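Local atomic coordinates of glycinin A3B4 subunit (Glycine max, PDB entry 2D5F), a protein that probably serves as a seed storage protein of the 11S globulin family, assembling as hexamers of double-cupin subunits to hold a nitrogen reserve for the germinating soybean. Residues 55-60 with 130-135; 366-371 with 448-453; 87-92 with 245-250; 45-50 with 142-147. One frame throughout, in Å; residues are numbered along the deposited sequence.

Contact 1. Residues 55-60 with 130-135. With CO3 (carbonate ion), chain E.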
loop_
_atom_site.group_PDB
_atom_site.type_symbol
_atom_site.label_atom_id
_atom_site.label_comp_id
_atom_site.label_asym_id
_atom_site.label_seq_id
_atom_site.Cartn_x
_atom_site.Cartn_y
_atom_site.Cartn_z
ATOM N N ASN B 55 -38.953 -21.715 0.191
ATOM C CA ASN B 55 -39.018 -21.209 -1.178
ATOM C C ASN B 55 -39.035 -19.681 -1.207
ATOM O O ASN B 55 -39.422 -19.077 -2.209
ATOM C CB ASN B 55 -40.268 -21.737 -1.895
ATOM C CG ASN B 55 -40.164 -23.207 -2.271
ATOM O OD1 ASN B 55 -41.028 -23.733 -2.970
ATOM N ND2 ASN B 55 -39.113 -23.876 -1.807
ATOM N N GLY B 56 -38.612 -19.059 -0.110
ATOM C CA GLY B 56 -38.605 -17.607 -0.044
ATOM C C GLY B 56 -37.486 -16.956 -0.839
ATOM O O GLY B 56 -36.332 -17.373 -0.755
ATOM N N LEU B 57 -37.834 -15.929 -1.610
ATOM C CA LEU B 57 -36.871 -15.207 -2.428
ATOM C C LEU B 57 -36.876 -13.719 -2.094
ATOM O O LEU B 57 -37.886 -13.034 -2.254
ATOM C CB LEU B 57 -37.188 -15.396 -3.914
ATOM C CG LEU B 57 -36.440 -14.512 -4.923
ATOM C CD1 LEU B 57 -34.964 -14.886 -4.979
ATOM C CD2 LEU B 57 -37.065 -14.683 -6.301
ATOM N N HIS B 58 -35.740 -13.226 -1.616
ATOM C CA HIS B 58 -35.612 -11.817 -1.285
ATOM C C HIS B 58 -35.237 -11.114 -2.586
ATOM O O HIS B 58 -34.140 -11.306 -3.106
ATOM C CB HIS B 58 -34.521 -11.627 -0.230
ATOM C CG HIS B 58 -34.402 -10.224 0.274
ATOM N ND1 HIS B 58 -33.403 -9.828 1.137
ATOM C CD2 HIS B 58 -35.165 -9.127 0.052
ATOM C CE1 HIS B 58 -33.557 -8.548 1.424
ATOM N NE2 HIS B 58 -34.620 -8.100 0.780
ATOM N N LEU B 59 -36.156 -10.311 -3.109
ATOM C CA LEU B 59 -35.939 -9.601 -4.366
ATOM C C LEU B 59 -34.673 -8.745 -4.372
ATOM O O LEU B 59 -34.310 -8.129 -3.367
ATOM C CB LEU B 59 -37.161 -8.744 -4.702
ATOM C CG LEU B 59 -38.487 -9.523 -4.770
ATOM C CD1 LEU B 59 -39.607 -8.595 -5.223
ATOM C CD2 LEU B 59 -38.350 -10.698 -5.730
ATOM N N PRO B 60 -33.989 -8.690 -5.521
ATOM C CA PRO B 60 -32.748 -7.913 -5.665
ATOM C C PRO B 60 -32.810 -6.456 -5.214
ATOM O O PRO B 60 -33.734 -5.717 -5.560
ATOM C CB PRO B 60 -32.412 -8.061 -7.152
ATOM C CG PRO B 60 -33.754 -8.283 -7.792
ATOM C CD PRO B 60 -34.434 -9.222 -6.823
ATOM N N PRO B 130 -25.932 -4.906 -6.148
ATOM C CA PRO B 130 -27.226 -5.593 -6.028
ATOM C C PRO B 130 -27.042 -7.030 -5.545
ATOM O O PRO B 130 -26.072 -7.694 -5.910
ATOM C CB PRO B 130 -27.775 -5.573 -7.454
ATOM C CG PRO B 130 -27.023 -4.448 -8.127
ATOM C CD PRO B 130 -25.642 -4.584 -7.555
ATOM N N TYR B 131 -27.971 -7.510 -4.726
ATOM C CA TYR B 131 -27.905 -8.886 -4.257
ATOM C C TYR B 131 -29.312 -9.410 -4.008
ATOM O O TYR B 131 -30.233 -8.634 -3.731
ATOM C CB TYR B 131 -27.099 -9.005 -2.958
ATOM C CG TYR B 131 -27.892 -8.669 -1.715
ATOM C CD1 TYR B 131 -28.171 -7.346 -1.378
ATOM C CD2 TYR B 131 -28.391 -9.681 -0.888
ATOM C CE1 TYR B 131 -28.927 -7.035 -0.250
ATOM C CE2 TYR B 131 -29.154 -9.377 0.247
ATOM C CZ TYR B 131 -29.414 -8.056 0.556
ATOM O OH TYR B 131 -30.142 -7.744 1.676
ATOM N N TRP B 132 -29.459 -10.730 -4.123
ATOM C CA TRP B 132 -30.726 -11.418 -3.883
ATOM C C TRP B 132 -30.396 -12.716 -3.155
ATOM O O TRP B 132 -29.292 -13.248 -3.293
ATOM C CB TRP B 132 -31.450 -11.736 -5.197
ATOM C CG TRP B 132 -30.649 -12.557 -6.166
ATOM C CD1 TRP B 132 -29.845 -12.089 -7.168
ATOM C CD2 TRP B 132 -30.527 -13.983 -6.188
ATOM N NE1 TRP B 132 -29.224 -13.136 -7.808
ATOM C CE2 TRP B 132 -29.621 -14.310 -7.225
ATOM C CE3 TRP B 132 -31.089 -15.020 -5.429
ATOM C CZ2 TRP B 132 -29.265 -15.633 -7.527
ATOM C CZ3 TRP B 132 -30.734 -16.341 -5.731
ATOM C CH2 TRP B 132 -29.827 -16.631 -6.769
ATOM N N THR B 133 -31.339 -13.215 -2.365
ATOM C CA THR B 133 -31.126 -14.458 -1.627
ATOM C C THR B 133 -32.344 -15.365 -1.757
ATOM O O THR B 133 -33.461 -14.892 -1.967
ATOM C CB THR B 133 -30.863 -14.193 -0.138
ATOM O OG1 THR B 133 -32.009 -13.563 0.440
ATOM C CG2 THR B 133 -29.639 -13.287 0.039
ATOM N N TYR B 134 -32.121 -16.666 -1.619
ATOM C CA TYR B 134 -33.188 -17.644 -1.751
ATOM C C TYR B 134 -32.992 -18.789 -0.766
ATOM O O TYR B 134 -31.874 -19.261 -0.565
ATOM C CB TYR B 134 -33.198 -18.194 -3.180
ATOM C CG TYR B 134 -34.144 -19.349 -3.397
ATOM C CD1 TYR B 134 -35.521 -19.148 -3.426
ATOM C CD2 TYR B 134 -33.662 -20.649 -3.566
ATOM C CE1 TYR B 134 -36.398 -20.206 -3.617
ATOM C CE2 TYR B 134 -34.535 -21.720 -3.758
ATOM C CZ TYR B 134 -35.901 -21.488 -3.780
ATOM O OH TYR B 134 -36.780 -22.531 -3.953
ATOM N N ASN B 135 -34.091 -19.223 -0.158
ATOM C CA ASN B 135 -34.075 -20.316 0.802
ATOM C C ASN B 135 -34.096 -21.621 0.014
ATOM O O ASN B 135 -35.039 -21.886 -0.729
ATOM C CB ASN B 135 -35.307 -20.218 1.704
ATOM C CG ASN B 135 -35.289 -21.218 2.834
ATOM O OD1 ASN B 135 -36.092 -21.122 3.766
ATOM N ND2 ASN B 135 -34.379 -22.186 2.764
HETATM C C CO3 E . -31.135 -11.361 3.185
HETATM O O1 CO3 E . -31.830 -11.717 2.181
HETATM O O2 CO3 E . -30.736 -10.148 3.270
HETATM O O3 CO3 E . -30.841 -12.224 4.097
HETATM O O HOH W 1 -36.898 -23.519 0.103
HETATM O O HOH W 2 -32.141 -7.808 -1.550
#
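His58 and Thr133 form an antiparallel hydrogen-bonded pair, and their side chains run alongside each other toward the carbonate. His58 N reaches Thr133 O at 2.8 Å, and CB of His58 comes within 3.2 Å of OG1 of Thr133. Both tips grip one carbonate oxygen: His58 ND1 donates to O1 at 2.7 Å with an N-H...O angle of 163°, and Thr133 OG1 donates to it as well. Tyr131 OH holds O2 of the ion at 2.9 Å, while Tyr164 occupies His58 NE2 and so helps fix the ring. At this buried end a water joins Leu59 O to Tyr131 O and sits over the centre of the His58 ring. The opposite face is packed by apolar contacts: CD1 of Leu57 lies 3.9 Å from CE3 of Trp132, and CB of Leu57 meets the edge of the Tyr134 ring. With CG of Tyr134 anti to the backbone N (chi1 172°), CD1 passes 3.3 Å from Gly56 O; the hydroxyl reaches Leu244 N. An alanine in place of Tyr134 would probably leave Leu244 N without the hydroxyl and open a gap beside CB of Leu57 and the Asn55 backbone. The looser end is at partly exposed Asn55, where a water bridges Asn55 N and Asn135 O. Paired strands lined by such side chains are characteristic of a cupin barrel interior, here occupied by a carbonate probably from the crystallisation liquor.

Contact 2. Residues 366-371 with 448-453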
loop_
_atom_site.group_PDB
_atom_site.type_symbol
_atom_site.label_atom_id
_atom_site.label_comp_id
_atom_site.label_asym_id
_atom_site.label_seq_id
_atom_site.Cartn_x
_atom_site.Cartn_y
_atom_site.Cartn_z
ATOM N N GLY B 366 -14.571 -1.668 6.322
ATOM C CA GLY B 366 -14.453 -1.289 7.724
ATOM C C GLY B 366 -15.286 -2.092 8.714
ATOM O O GLY B 366 -15.831 -1.538 9.677
ATOM N N LEU B 367 -15.381 -3.398 8.498
ATOM C CA LEU B 367 -16.153 -4.245 9.396
ATOM C C LEU B 367 -15.474 -5.562 9.719
ATOM O O LEU B 367 -14.739 -6.108 8.910
ATOM C CB LEU B 367 -17.523 -4.547 8.792
ATOM C CG LEU B 367 -18.572 -3.440 8.778
ATOM C CD1 LEU B 367 -19.709 -3.853 7.869
ATOM C CD2 LEU B 367 -19.076 -3.185 10.198
ATOM N N SER B 368 -15.730 -6.063 10.920
ATOM C CA SER B 368 -15.206 -7.348 11.356
ATOM C C SER B 368 -16.186 -7.895 12.380
ATOM O O SER B 368 -17.173 -7.243 12.718
ATOM C CB SER B 368 -13.805 -7.208 11.961
ATOM O OG SER B 368 -13.790 -6.293 13.028
ATOM N N ALA B 369 -15.926 -9.095 12.876
ATOM C CA ALA B 369 -16.825 -9.683 13.853
ATOM C C ALA B 369 -16.178 -10.799 14.642
ATOM O O ALA B 369 -15.090 -11.265 14.312
ATOM C CB ALA B 369 -18.075 -10.216 13.152
ATOM N N GLN B 370 -16.862 -11.204 15.705
ATOM C CA GLN B 370 -16.412 -12.310 16.527
ATOM C C GLN B 370 -17.642 -13.134 16.872
ATOM O O GLN B 370 -18.762 -12.619 16.897
ATOM C CB GLN B 370 -15.739 -11.818 17.812
ATOM C CG GLN B 370 -14.353 -11.226 17.586
ATOM C CD GLN B 370 -13.639 -10.897 18.878
ATOM O OE1 GLN B 370 -14.186 -10.219 19.737
ATOM N NE2 GLN B 370 -12.403 -11.376 19.018
ATOM N N TYR B 371 -17.437 -14.427 17.080
ATOM C CA TYR B 371 -18.530 -15.291 17.486
ATOM C C TYR B 371 -18.046 -15.856 18.803
ATOM O O TYR B 371 -16.950 -16.420 18.884
ATOM C CB TYR B 371 -18.784 -16.415 16.491
ATOM C CG TYR B 371 -20.098 -17.103 16.768
ATOM C CD1 TYR B 371 -20.147 -18.360 17.380
ATOM C CD2 TYR B 371 -21.298 -16.469 16.477
ATOM C CE1 TYR B 371 -21.373 -18.960 17.697
ATOM C CE2 TYR B 371 -22.521 -17.056 16.788
ATOM C CZ TYR B 371 -22.552 -18.294 17.397
ATOM O OH TYR B 371 -23.774 -18.844 17.718
ATOM N N HIS B 448 -12.232 -2.975 10.126
ATOM C CA HIS B 448 -11.856 -4.161 9.346
ATOM C C HIS B 448 -10.945 -5.127 10.095
ATOM O O HIS B 448 -10.852 -6.302 9.747
ATOM C CB HIS B 448 -11.190 -3.738 8.025
ATOM C CG HIS B 448 -9.770 -3.270 8.171
ATOM N ND1 HIS B 448 -8.693 -4.135 8.156
ATOM C CD2 HIS B 448 -9.250 -2.028 8.331
ATOM C CE1 HIS B 448 -7.574 -3.447 8.298
ATOM N NE2 HIS B 448 -7.885 -2.166 8.406
ATOM N N ASN B 449 -10.273 -4.620 11.119
ATOM C CA ASN B 449 -9.363 -5.426 11.930
ATOM C C ASN B 449 -9.435 -4.909 13.371
ATOM O O ASN B 449 -8.456 -4.412 13.921
ATOM C CB ASN B 449 -7.934 -5.307 11.381
ATOM C CG ASN B 449 -6.973 -6.293 12.025
ATOM O OD1 ASN B 449 -7.389 -7.245 12.687
ATOM N ND2 ASN B 449 -5.679 -6.076 11.820
ATOM N N ALA B 450 -10.620 -5.023 13.965
ATOM C CA ALA B 450 -10.852 -4.565 15.325
ATOM C C ALA B 450 -9.977 -5.340 16.303
ATOM O O ALA B 450 -9.849 -6.558 16.207
ATOM C CB ALA B 450 -12.323 -4.734 15.678
ATOM N N VAL B 451 -9.359 -4.633 17.239
ATOM C CA VAL B 451 -8.500 -5.290 18.210
ATOM C C VAL B 451 -9.002 -5.013 19.611
ATOM O O VAL B 451 -9.416 -3.903 19.923
ATOM C CB VAL B 451 -7.026 -4.811 18.094
ATOM C CG1 VAL B 451 -6.509 -5.067 16.695
ATOM C CG2 VAL B 451 -6.922 -3.342 18.414
ATOM N N SER B 452 -8.974 -6.036 20.450
ATOM C CA SER B 452 -9.421 -5.884 21.820
ATOM C C SER B 452 -8.293 -6.224 22.781
ATOM O O SER B 452 -7.251 -6.756 22.397
ATOM C CB SER B 452 -10.612 -6.805 22.093
ATOM O OG SER B 452 -10.192 -8.156 22.094
ATOM N N SER B 453 -8.508 -5.905 24.043
ATOM C CA SER B 453 -7.526 -6.195 25.066
ATOM C C SER B 453 -8.295 -6.644 26.297
ATOM O O SER B 453 -9.369 -6.115 26.575
ATOM C CB SER B 453 -6.710 -4.940 25.384
ATOM O OG SER B 453 -5.811 -5.177 26.454
#
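Gly366 and His448 make the closest backbone approach, with CA atoms 4.2 Å apart, and no hydrogen bond crosses between residues 366-371 and 448-453. Backbone contacts come first. Gly366, the first residue past helix 362-365 to leave helical angles, with a positive phi of 59° that favours glycine, sets its carbonyl carbon 3.5 Å from His448 N. Next to it, Leu367 O receives a CA-H...O contact from His448 CA at 3.5 Å, almost straight with 172° at the hydrogen. That oxygen is buried and has no conventional partner, so the weak interaction is probably part of what compensates it.

Side-chain contacts centre on Ser368. Its CB lies 3.8 Å from His448 O, and its OG touches CB of Ala450 at 3.4 Å. With OG between the backbone N and the carbonyl carbon (chi1 56°), the hydroxyl is directed toward residues 448-453, and its hydrogen bond is to His447 O, just before them. The CB of His448 lies 4.1 Å from Gly366 CA, while its imidazole points elsewhere and is tied through ND1 to Ser356 OG.

Hydrogen bonds are made to the surroundings instead. Ser368 pairs through its backbone with Lys445 on strand 438-445, and Ser452 N is bonded to Glu324 of a neighbouring subunit. Strand 368-374 thus belongs to one sheet, whereas residues 448-453 have left that sheet and lead into strand 452-454 of the other: a crossing between the two sheets of the C-terminal cupin barrel.

Contact 3. Residues 87-92 with 245-250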
loop_
_atom_site.group_PDB
_atom_site.type_symbol
_atom_site.label_atom_id
_atom_site.label_comp_id
_atom_site.label_asym_id
_atom_site.label_seq_id
_atom_site.Cartn_x
_atom_site.Cartn_y
_atom_site.Cartn_z
ATOM N N GLU B 87 -20.618 -13.413 -17.135
ATOM C CA GLU B 87 -21.541 -14.376 -16.545
ATOM C C GLU B 87 -20.826 -15.713 -16.714
ATOM O O GLU B 87 -20.923 -16.345 -17.773
ATOM C CB GLU B 87 -22.871 -14.376 -17.307
ATOM C CG GLU B 87 -23.266 -13.022 -17.893
ATOM C CD GLU B 87 -23.224 -11.891 -16.879
ATOM O OE1 GLU B 87 -23.180 -10.725 -17.304
ATOM O OE2 GLU B 87 -23.241 -12.161 -15.661
ATOM N N THR B 88 -20.098 -16.128 -15.677
ATOM C CA THR B 88 -19.313 -17.364 -15.710
ATOM C C THR B 88 -20.081 -18.663 -15.507
ATOM O O THR B 88 -19.510 -19.748 -15.625
ATOM C CB THR B 88 -18.168 -17.316 -14.675
ATOM O OG1 THR B 88 -18.721 -17.240 -13.356
ATOM C CG2 THR B 88 -17.281 -16.099 -14.921
ATOM N N PHE B 89 -21.361 -18.555 -15.170
ATOM C CA PHE B 89 -22.211 -19.729 -14.991
ATOM C C PHE B 89 -23.121 -19.762 -16.216
ATOM O O PHE B 89 -24.017 -18.933 -16.355
ATOM C CB PHE B 89 -23.055 -19.597 -13.718
ATOM C CG PHE B 89 -22.379 -20.121 -12.471
ATOM C CD1 PHE B 89 -21.021 -19.900 -12.246
ATOM C CD2 PHE B 89 -23.108 -20.826 -11.517
ATOM C CE1 PHE B 89 -20.400 -20.377 -11.090
ATOM C CE2 PHE B 89 -22.496 -21.306 -10.357
ATOM C CZ PHE B 89 -21.134 -21.079 -10.145
ATOM N N GLU B 90 -22.876 -20.690 -17.129
ATOM C CA GLU B 90 -23.715 -20.754 -18.318
ATOM C C GLU B 90 -24.251 -22.155 -18.564
ATOM O O GLU B 90 -23.619 -23.153 -18.218
ATOM C CB GLU B 90 -22.948 -20.247 -19.544
ATOM C CG GLU B 90 -21.693 -21.024 -19.867
ATOM C CD GLU B 90 -20.888 -20.388 -20.988
ATOM O OE1 GLU B 90 -19.814 -20.927 -21.319
ATOM O OE2 GLU B 90 -21.324 -19.350 -21.531
ATOM N N LYS B 91 -25.434 -22.213 -19.154
ATOM C CA LYS B 91 -26.079 -23.481 -19.444
ATOM C C LYS B 91 -26.501 -23.520 -20.906
ATOM O O LYS B 91 -27.350 -22.741 -21.333
ATOM C CB LYS B 91 -27.301 -23.645 -18.545
ATOM C CG LYS B 91 -28.044 -24.955 -18.709
ATOM C CD LYS B 91 -29.228 -24.995 -17.761
ATOM C CE LYS B 91 -29.982 -26.308 -17.844
ATOM N NZ LYS B 91 -31.144 -26.314 -16.903
ATOM N N PRO B 92 -25.889 -24.408 -21.700
ATOM C CA PRO B 92 -26.246 -24.513 -23.121
ATOM C C PRO B 92 -27.669 -25.054 -23.273
ATOM O O PRO B 92 -28.121 -25.874 -22.471
ATOM C CB PRO B 92 -25.201 -25.482 -23.669
ATOM C CG PRO B 92 -24.018 -25.243 -22.773
ATOM C CD PRO B 92 -24.667 -25.176 -21.413
ATOM N N SER B 245 -34.974 -22.486 -9.712
ATOM C CA SER B 245 -33.912 -23.221 -10.392
ATOM C C SER B 245 -32.916 -22.238 -10.998
ATOM O O SER B 245 -33.301 -21.337 -11.749
ATOM C CB SER B 245 -34.481 -24.096 -11.516
ATOM O OG SER B 245 -35.386 -25.060 -11.008
ATOM N N VAL B 246 -31.641 -22.412 -10.663
ATOM C CA VAL B 246 -30.576 -21.567 -11.193
ATOM C C VAL B 246 -29.417 -22.485 -11.536
ATOM O O VAL B 246 -29.381 -23.630 -11.098
ATOM C CB VAL B 246 -30.069 -20.522 -10.158
ATOM C CG1 VAL B 246 -31.225 -19.679 -9.641
ATOM C CG2 VAL B 246 -29.355 -21.227 -9.011
ATOM N N ILE B 247 -28.469 -21.987 -12.317
ATOM C CA ILE B 247 -27.316 -22.793 -12.684
ATOM C C ILE B 247 -26.388 -22.889 -11.479
ATOM O O ILE B 247 -26.006 -21.865 -10.904
ATOM C CB ILE B 247 -26.550 -22.160 -13.854
ATOM C CG1 ILE B 247 -27.504 -21.928 -15.031
ATOM C CG2 ILE B 247 -25.412 -23.069 -14.284
ATOM C CD1 ILE B 247 -26.911 -21.090 -16.140
ATOM N N SER B 248 -26.044 -24.112 -11.085
ATOM C CA SER B 248 -25.146 -24.324 -9.954
ATOM C C SER B 248 -24.762 -25.792 -9.821
ATOM O O SER B 248 -25.596 -26.680 -9.997
ATOM C CB SER B 248 -25.795 -23.844 -8.653
ATOM O OG SER B 248 -24.872 -23.899 -7.575
ATOM N N PRO B 249 -23.480 -26.068 -9.518
ATOM C CA PRO B 249 -22.991 -27.444 -9.363
ATOM C C PRO B 249 -23.719 -28.166 -8.235
ATOM O O PRO B 249 -23.845 -29.386 -8.232
ATOM C CB PRO B 249 -21.507 -27.251 -9.057
ATOM C CG PRO B 249 -21.177 -25.973 -9.785
ATOM C CD PRO B 249 -22.364 -25.107 -9.447
ATOM N N LYS B 250 -24.197 -27.385 -7.276
ATOM C CA LYS B 250 -24.913 -27.902 -6.120
ATOM C C LYS B 250 -26.244 -27.162 -6.055
ATOM O O LYS B 250 -26.267 -25.929 -6.060
ATOM C CB LYS B 250 -24.086 -27.627 -4.860
ATOM C CG LYS B 250 -24.815 -27.800 -3.538
ATOM C CD LYS B 250 -23.996 -27.183 -2.407
ATOM C CE LYS B 250 -24.728 -27.255 -1.081
ATOM N NZ LYS B 250 -25.012 -28.665 -0.700
#
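Phe89 and Ile247 meet where strand 89-92, which pairs with strand 107-118 in the curled sheet of the N-terminal cupin barrel, is touched by a long excursion running between strands 237-239 and 332-334. Phe89 points its ring toward this loop, and the edge carbon CD2 lies 3.1 Å from Ile247 O, which is in the plane of the ring. That oxygen is buried without a conventional partner, so the slightly positive ring edge is probably a favourable neighbour for it. Farther round the ring, CE2 comes 3.9 Å from CD of Pro249, the two side chains crossing at about a right angle.

Ile247 answers with its own branches. CG2 lies 4.2 Å from CB of Phe89, while the other branch reaches the strand: CD1 touches CB of Lys91 at 3.5 Å and the carbonyl carbon of Glu90 at 3.8 Å. The extended chain of Lys91 leads its amine away, so only its root packs here.

Ser248 OG donates to Lys250 O at 2.9 Å within the loop, while His116, bonded to Ser248 OG, and His111, bonded to Ile247 N, fasten it to strand 107-118. Glu90, pointing the other way, binds Gly488 of a neighbouring subunit, and Pro249 packs on Tyr344 of the same subunit. This largely nonpolar seam, with Ile247 and Pro249 against Phe89 and the root of Lys91, joins the long excursion to strand 89-92 of the N-terminal cupin barrel beside a subunit interface.

Contact 4. Residues 45-50 with 142-147. With CO3 (carbonate ion), chain E.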
loop_
_atom_site.group_PDB
_atom_site.type_symbol
_atom_site.label_atom_id
_atom_site.label_comp_id
_atom_site.label_asym_id
_atom_site.label_seq_id
_atom_site.Cartn_x
_atom_site.Cartn_y
_atom_site.Cartn_z
ATOM N N VAL B 45 -24.779 2.704 13.269
ATOM C CA VAL B 45 -25.271 1.547 12.528
ATOM C C VAL B 45 -26.710 1.258 12.937
ATOM O O VAL B 45 -27.264 1.905 13.827
ATOM C CB VAL B 45 -24.479 0.258 12.878
ATOM C CG1 VAL B 45 -22.978 0.458 12.686
ATOM C CG2 VAL B 45 -24.782 -0.145 14.333
ATOM N N THR B 46 -27.312 0.288 12.264
ATOM C CA THR B 46 -28.641 -0.178 12.623
ATOM C C THR B 46 -28.650 -1.651 12.247
ATOM O O THR B 46 -27.716 -2.131 11.600
ATOM C CB THR B 46 -29.794 0.590 11.930
ATOM O OG1 THR B 46 -31.014 0.286 12.619
ATOM C CG2 THR B 46 -29.951 0.193 10.482
ATOM N N VAL B 47 -29.679 -2.376 12.666
ATOM C CA VAL B 47 -29.742 -3.801 12.395
ATOM C C VAL B 47 -31.081 -4.223 11.812
ATOM O O VAL B 47 -32.121 -3.640 12.117
ATOM C CB VAL B 47 -29.474 -4.611 13.692
ATOM C CG1 VAL B 47 -29.489 -6.105 13.399
ATOM C CG2 VAL B 47 -28.134 -4.193 14.300
ATOM N N SER B 48 -31.040 -5.253 10.976
ATOM C CA SER B 48 -32.231 -5.778 10.328
ATOM C C SER B 48 -32.226 -7.306 10.379
ATOM O O SER B 48 -31.242 -7.940 10.007
ATOM C CB SER B 48 -32.262 -5.301 8.878
ATOM O OG SER B 48 -33.271 -5.956 8.139
ATOM N N LYS B 49 -33.323 -7.889 10.852
ATOM C CA LYS B 49 -33.456 -9.342 10.937
ATOM C C LYS B 49 -34.360 -9.795 9.797
ATOM O O LYS B 49 -35.497 -9.351 9.691
ATOM C CB LYS B 49 -34.072 -9.734 12.275
ATOM C CG LYS B 49 -34.224 -11.227 12.479
ATOM C CD LYS B 49 -34.793 -11.508 13.863
ATOM C CE LYS B 49 -35.019 -12.993 14.081
ATOM N NZ LYS B 49 -35.690 -13.254 15.390
ATOM N N ARG B 50 -33.853 -10.674 8.941
ATOM C CA ARG B 50 -34.635 -11.139 7.801
ATOM C C ARG B 50 -34.962 -12.615 7.868
ATOM O O ARG B 50 -34.122 -13.440 8.236
ATOM C CB ARG B 50 -33.895 -10.835 6.497
ATOM C CG ARG B 50 -33.860 -9.354 6.157
ATOM C CD ARG B 50 -32.717 -9.006 5.211
ATOM N NE ARG B 50 -32.291 -7.626 5.415
ATOM C CZ ARG B 50 -31.099 -7.147 5.081
ATOM N NH1 ARG B 50 -30.813 -5.874 5.313
ATOM N NH2 ARG B 50 -30.195 -7.934 4.517
ATOM N N VAL B 142 -33.113 -17.552 8.706
ATOM C CA VAL B 142 -33.135 -16.385 9.573
ATOM C C VAL B 142 -31.733 -15.770 9.572
ATOM O O VAL B 142 -30.748 -16.441 9.888
ATOM C CB VAL B 142 -33.540 -16.757 11.013
ATOM C CG1 VAL B 142 -33.519 -15.520 11.889
ATOM C CG2 VAL B 142 -34.938 -17.392 11.015
ATOM N N ALA B 143 -31.649 -14.497 9.198
ATOM C CA ALA B 143 -30.365 -13.810 9.147
ATOM C C ALA B 143 -30.430 -12.453 9.835
ATOM O O ALA B 143 -31.459 -11.772 9.801
ATOM C CB ALA B 143 -29.927 -13.644 7.699
ATOM N N ILE B 144 -29.327 -12.068 10.472
ATOM C CA ILE B 144 -29.250 -10.781 11.157
ATOM C C ILE B 144 -28.208 -9.923 10.454
ATOM O O ILE B 144 -27.027 -10.271 10.404
ATOM C CB ILE B 144 -28.868 -10.940 12.653
ATOM C CG1 ILE B 144 -30.089 -11.395 13.469
ATOM C CG2 ILE B 144 -28.382 -9.611 13.214
ATOM C CD1 ILE B 144 -30.583 -12.778 13.135
ATOM N N SER B 145 -28.653 -8.791 9.924
ATOM C CA SER B 145 -27.767 -7.908 9.194
ATOM C C SER B 145 -27.359 -6.631 9.909
ATOM O O SER B 145 -28.195 -5.889 10.414
ATOM C CB SER B 145 -28.403 -7.540 7.851
ATOM O OG SER B 145 -27.583 -6.619 7.156
ATOM N N LEU B 146 -26.053 -6.388 9.949
ATOM C CA LEU B 146 -25.522 -5.174 10.537
ATOM C C LEU B 146 -25.428 -4.199 9.362
ATOM O O LEU B 146 -24.666 -4.435 8.416
ATOM C CB LEU B 146 -24.126 -5.425 11.129
ATOM C CG LEU B 146 -23.458 -4.303 11.947
ATOM C CD1 LEU B 146 -23.086 -3.106 11.055
ATOM C CD2 LEU B 146 -24.400 -3.868 13.063
ATOM N N LEU B 147 -26.235 -3.141 9.403
ATOM C CA LEU B 147 -26.239 -2.122 8.354
ATOM C C LEU B 147 -25.276 -1.011 8.784
ATOM O O LEU B 147 -25.616 -0.164 9.606
ATOM C CB LEU B 147 -27.652 -1.549 8.153
ATOM C CG LEU B 147 -28.711 -2.356 7.375
ATOM C CD1 LEU B 147 -28.921 -3.711 7.999
ATOM C CD2 LEU B 147 -30.028 -1.586 7.363
HETATM C C CO3 E . -31.135 -11.361 3.185
HETATM O O1 CO3 E . -31.830 -11.717 2.181
HETATM O O2 CO3 E . -30.736 -10.148 3.270
HETATM O O3 CO3 E . -30.841 -12.224 4.097
#
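Arg50 and Ser145 touch on the face of the sheet that also carries Ala143, Ser48 and Leu147. From CB of Arg50, 4.1 Å from carbonate O3, the chain leaves with CG anti to the carbonyl carbon (chi1 -71°). Extended from CG to NE, it brings CD within 3.0 Å of carbonate O2. NE makes a weak bond to Ser48 OG at 3.3 Å. The guanidinium has CB of Ser145 over one face, 3.5 Å above the plane. NH1 nears CD1 of Leu147 at 3.9 Å and is bonded to Gln67 OE1, which also holds Ser145 OG. At the tip, NH2 donates to carbonate O2 at 2.6 Å, with 150° at the hydrogen. An alanine in place of Arg50 would probably leave carbonate O2 with the Tyr131 hydroxyl alone of its two donors and deprive Gln67 OE1 of a partner.

Six backbone bonds join the antiparallel strands. The reverse face is largely apolar: Val47 meets Ile144 and Leu146, and the aliphatic chain of Lys49 lies across Ile144 and Val142. A guanidinium held by Gln67, beside the donors of His58, Tyr131 and Thr133, is consistent with a small site that can take an anion, here a carbonate probably from the crystallisation liquor.

In the fold
Contacts 1 and 4 nest along the chain, in the order 45-50, 55-60, 130-135, 142-147, and lie on the two sheets of the N-terminal cupin barrel. Their centres are 15 Å apart and both hold the carbonate, so the pocket is built between sheets. Contact 3, its centre 17 Å from that of contact 1, reaches contact 1's sheet and interleaves with it in sequence. Contact 2 comes last and belongs to the second cupin barrel; its Leu367 touches Leu146 of contact 4, their centres about 17 Å apart, so the two barrels pack together there. Contacts 1 and 3 meet one neighbouring subunit, and contacts 2 and 3 another, tying both barrels into the hexamer.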